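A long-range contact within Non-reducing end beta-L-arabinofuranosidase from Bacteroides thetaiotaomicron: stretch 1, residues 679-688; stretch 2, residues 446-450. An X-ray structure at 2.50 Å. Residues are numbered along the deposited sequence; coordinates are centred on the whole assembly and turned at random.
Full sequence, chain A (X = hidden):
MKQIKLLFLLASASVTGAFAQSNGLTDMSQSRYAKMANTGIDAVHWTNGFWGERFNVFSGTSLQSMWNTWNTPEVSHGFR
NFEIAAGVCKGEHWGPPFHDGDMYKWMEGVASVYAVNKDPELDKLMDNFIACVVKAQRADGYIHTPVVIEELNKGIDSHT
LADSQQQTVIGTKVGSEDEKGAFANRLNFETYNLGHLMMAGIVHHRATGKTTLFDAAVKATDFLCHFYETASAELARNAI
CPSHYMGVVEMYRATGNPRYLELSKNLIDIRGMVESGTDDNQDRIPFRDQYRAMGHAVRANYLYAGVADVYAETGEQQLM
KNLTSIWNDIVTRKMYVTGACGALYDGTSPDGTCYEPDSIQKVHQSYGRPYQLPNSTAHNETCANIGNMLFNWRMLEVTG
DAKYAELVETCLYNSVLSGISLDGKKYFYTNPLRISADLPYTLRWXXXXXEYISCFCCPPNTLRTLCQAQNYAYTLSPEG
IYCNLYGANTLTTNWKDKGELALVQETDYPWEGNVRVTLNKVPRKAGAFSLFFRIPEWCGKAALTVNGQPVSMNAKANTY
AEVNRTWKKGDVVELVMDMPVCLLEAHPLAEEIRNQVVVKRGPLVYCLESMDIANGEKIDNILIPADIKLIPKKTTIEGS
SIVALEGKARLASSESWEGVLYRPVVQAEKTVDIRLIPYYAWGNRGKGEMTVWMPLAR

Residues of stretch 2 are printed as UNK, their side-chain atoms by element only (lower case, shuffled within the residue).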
# COMPACT_ATOMS: atom_id res chain seq x y z
N TYR A 679 8.13 -10.72 7.14
CA TYR A 679 7.38 -11.30 6.04
C TYR A 679 7.85 -10.74 4.73
O TYR A 679 8.12 -11.53 3.82
CB TYR A 679 5.90 -11.04 6.21
CG TYR A 679 5.02 -11.50 5.09
CD1 TYR A 679 4.74 -12.86 4.89
CD2 TYR A 679 4.41 -10.57 4.27
CE1 TYR A 679 3.90 -13.27 3.85
CE2 TYR A 679 3.55 -10.96 3.25
CZ TYR A 679 3.29 -12.31 3.03
OH TYR A 679 2.45 -12.65 2.01
N TYR A 680 8.00 -9.42 4.64
CA TYR A 680 8.32 -8.81 3.36
C TYR A 680 9.57 -9.44 2.75
O TYR A 680 9.63 -9.63 1.54
CB TYR A 680 8.49 -7.29 3.47
CG TYR A 680 9.84 -6.83 3.96
CD1 TYR A 680 10.89 -6.62 3.09
CD2 TYR A 680 10.06 -6.58 5.32
CE1 TYR A 680 12.12 -6.20 3.56
CE2 TYR A 680 11.30 -6.17 5.79
CZ TYR A 680 12.31 -5.99 4.90
OH TYR A 680 13.51 -5.57 5.37
N ALA A 681 10.55 -9.79 3.59
CA ALA A 681 11.79 -10.43 3.16
C ALA A 681 11.71 -11.96 2.93
O ALA A 681 12.75 -12.60 2.68
CB ALA A 681 12.88 -10.16 4.19
N TRP A 682 10.51 -12.56 2.99
CA TRP A 682 10.41 -14.00 2.74
C TRP A 682 10.75 -14.32 1.29
O TRP A 682 10.72 -13.43 0.42
CB TRP A 682 9.06 -14.60 3.18
CG TRP A 682 8.03 -14.73 2.18
CD1 TRP A 682 7.14 -13.79 1.83
CD2 TRP A 682 7.73 -15.88 1.41
NE1 TRP A 682 6.30 -14.27 0.88
CE2 TRP A 682 6.64 -15.56 0.59
CE3 TRP A 682 8.28 -17.17 1.31
CZ2 TRP A 682 6.06 -16.47 -0.32
CZ3 TRP A 682 7.72 -18.08 0.40
CH2 TRP A 682 6.61 -17.73 -0.40
N GLY A 683 11.15 -15.57 1.06
CA GLY A 683 11.41 -16.09 -0.26
C GLY A 683 12.56 -15.42 -1.00
O GLY A 683 12.49 -15.32 -2.20
N ASN A 684 13.59 -14.97 -0.30
CA ASN A 684 14.82 -14.47 -0.95
C ASN A 684 16.00 -15.45 -0.77
O ASN A 684 17.13 -15.11 -1.12
CB ASN A 684 15.21 -13.08 -0.38
CG ASN A 684 14.29 -11.97 -0.84
OD1 ASN A 684 14.50 -11.37 -1.88
ND2 ASN A 684 13.26 -11.69 -0.05
N ARG A 685 15.75 -16.65 -0.23
CA ARG A 685 16.82 -17.61 0.08
C ARG A 685 16.44 -19.00 -0.45
O ARG A 685 16.64 -20.02 0.19
CB ARG A 685 17.06 -17.62 1.58
CG ARG A 685 17.53 -16.28 2.14
CD ARG A 685 17.60 -16.30 3.67
NE ARG A 685 16.28 -16.48 4.27
CZ ARG A 685 16.03 -16.70 5.55
NH1 ARG A 685 14.77 -16.87 5.94
NH2 ARG A 685 17.00 -16.78 6.45
N GLY A 686 15.86 -19.02 -1.64
CA GLY A 686 15.54 -20.26 -2.31
C GLY A 686 14.15 -20.74 -2.01
O GLY A 686 13.43 -20.11 -1.26
N LYS A 687 13.79 -21.85 -2.65
CA LYS A 687 12.55 -22.58 -2.39
C LYS A 687 12.56 -23.18 -1.01
O LYS A 687 13.57 -23.70 -0.59
CB LYS A 687 12.41 -23.72 -3.41
CG LYS A 687 11.11 -24.53 -3.30
CD LYS A 687 10.55 -24.93 -4.68
CE LYS A 687 9.53 -26.07 -4.60
NZ LYS A 687 10.21 -27.40 -4.51
N GLY A 688 11.43 -23.14 -0.33
CA GLY A 688 11.32 -23.78 0.98
C GLY A 688 9.90 -23.69 1.47
O GLY A 688 8.98 -23.58 0.68
N UNK A 446 3.08 -18.18 -9.91
CA UNK A 446 4.27 -18.71 -9.23
C UNK A 446 4.35 -18.33 -7.75
O UNK A 446 3.79 -17.30 -7.33
c UNK A 446 5.43 -18.10 -10.03
c UNK A 446 4.86 -16.88 -10.68
c UNK A 446 3.43 -17.21 -10.97
N UNK A 447 5.02 -19.17 -6.98
CA UNK A 447 5.18 -18.95 -5.55
C UNK A 447 6.62 -18.69 -5.16
O UNK A 447 6.97 -18.68 -3.99
n UNK A 447 0.14 -19.00 -5.93
c UNK A 447 3.06 -20.31 -5.03
c UNK A 447 4.56 -20.12 -4.79
c UNK A 447 0.73 -19.35 -4.61
c UNK A 447 2.24 -19.14 -4.48
N UNK A 448 7.45 -18.44 -6.16
CA UNK A 448 8.74 -17.80 -5.99
C UNK A 448 8.69 -16.56 -6.85
O UNK A 448 8.06 -16.59 -7.92
o UNK A 448 12.29 -20.28 -5.92
c UNK A 448 11.15 -20.83 -5.94
c UNK A 448 9.94 -19.98 -5.60
c UNK A 448 9.83 -18.73 -6.46
o UNK A 448 10.97 -22.04 -6.24
N UNK A 449 9.31 -15.47 -6.42
CA UNK A 449 9.30 -14.24 -7.22
C UNK A 449 10.00 -14.47 -8.55
O UNK A 449 10.97 -15.22 -8.62
c UNK A 449 9.55 -11.76 -2.31
n UNK A 449 8.96 -11.60 -1.13
c UNK A 449 9.08 -12.55 -5.34
n UNK A 449 9.06 -11.13 -3.38
c UNK A 449 9.94 -13.05 -6.48
c UNK A 449 9.57 -11.25 -4.74
n UNK A 449 10.62 -12.55 -2.41
N UNK A 450 9.49 -13.85 -9.59
CA UNK A 450 10.01 -14.03 -10.94
C UNK A 450 10.28 -12.68 -11.61
O UNK A 450 9.61 -11.68 -11.30
c UNK A 450 9.06 -14.90 -11.81
c UNK A 450 7.76 -14.18 -12.16
o UNK A 450 9.72 -15.26 -13.02

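Position 446 has three side-chain carbons and no heteroatom. The last of them closes back onto the backbone N of the same residue, making a five-membered ring. Only one residue does this. None of the three carbons touches stretch 1. Position 446 is Pro 446. It takes no part in the contact: the nearest approach is 9.7 Å, from CB of Pro 446 to CH2 of Trp 682.

Position 447 has four carbons in an unbranched row, ending in a nitrogen. This side chain touches nothing on stretch 1. What the position offers to the contact is its backbone: the carbonyl O of position 447 lies 3.7 Å from CH2 of Trp 682, an oblique approach to the indole. The row of carbons with a terminal nitrogen is a lysine, Lys 447. Its CA-to-CB bond points sideways and the end of the chain leads away from stretch 1. The amino nitrogen NZ is hydrogen-bonded to a residue just outside the two stretches.

Position 448 has three carbons, and the third carries two oxygens. One of these oxygens lies 3.3 Å from CD of Lys 687. This is contact with the aliphatic part of that lysine, whose own end leads away. A carboxylate at the end of two methylene groups makes position 448 Glu 448. The side chain is extended after CB, with chi1 m and chi2 t, and its end comes nearer to stretch 1. The oxygen near Lys 687 is OE1. Glu 448 and Lys 687 are both exposed, so this side of the contact is open to solvent.

Position 449 has three carbons, then a nitrogen, then a carbon carrying two more nitrogens. The two terminal nitrogens of position 449 are each 3.0 Å from O of Trp 682. The planar group is a guanidinium, and the residue is Arg 449. Its CA-to-CB bond points toward stretch 1, and it is the residue most covered by the other stretch. NH1 and NH2 each donate a hydrogen bond to O of Trp 682. The acceptor lies at the edge of the guanidinium, near its plane, where both nitrogens can reach it. O of Gly 683 is also at the edge, 3.3 Å from NH1 of Arg 449. The cation lies over the five-membered ring of Trp 682, with CZ of Arg 449 5.4 Å from the centroid, but this is long and at most a weak attraction.

Position 450 has two carbons and one oxygen. CB carries both the oxygen and the second carbon, and none of these touches stretch 1. It is Thr 450.

The contact joins two stretches far apart in sequence, and it is small, burying 293 Å² in total. Its centre is a buried arginine that holds one backbone carbonyl with two nitrogens. Next to this carbonyl, N of Trp 682 donates a hydrogen bond to O of Tyr 679 at 2.7 Å, and ND2 of Asn 684 donates one to O of Ala 681 at 2.9 Å. Gly 683 has a positive phi, which favours glycine. Around this centre, Trp 682 packs near Lys 447, and Glu 448 meets Lys 687 at the exposed margin.

Stretch 2, residues 446-450: PKERT
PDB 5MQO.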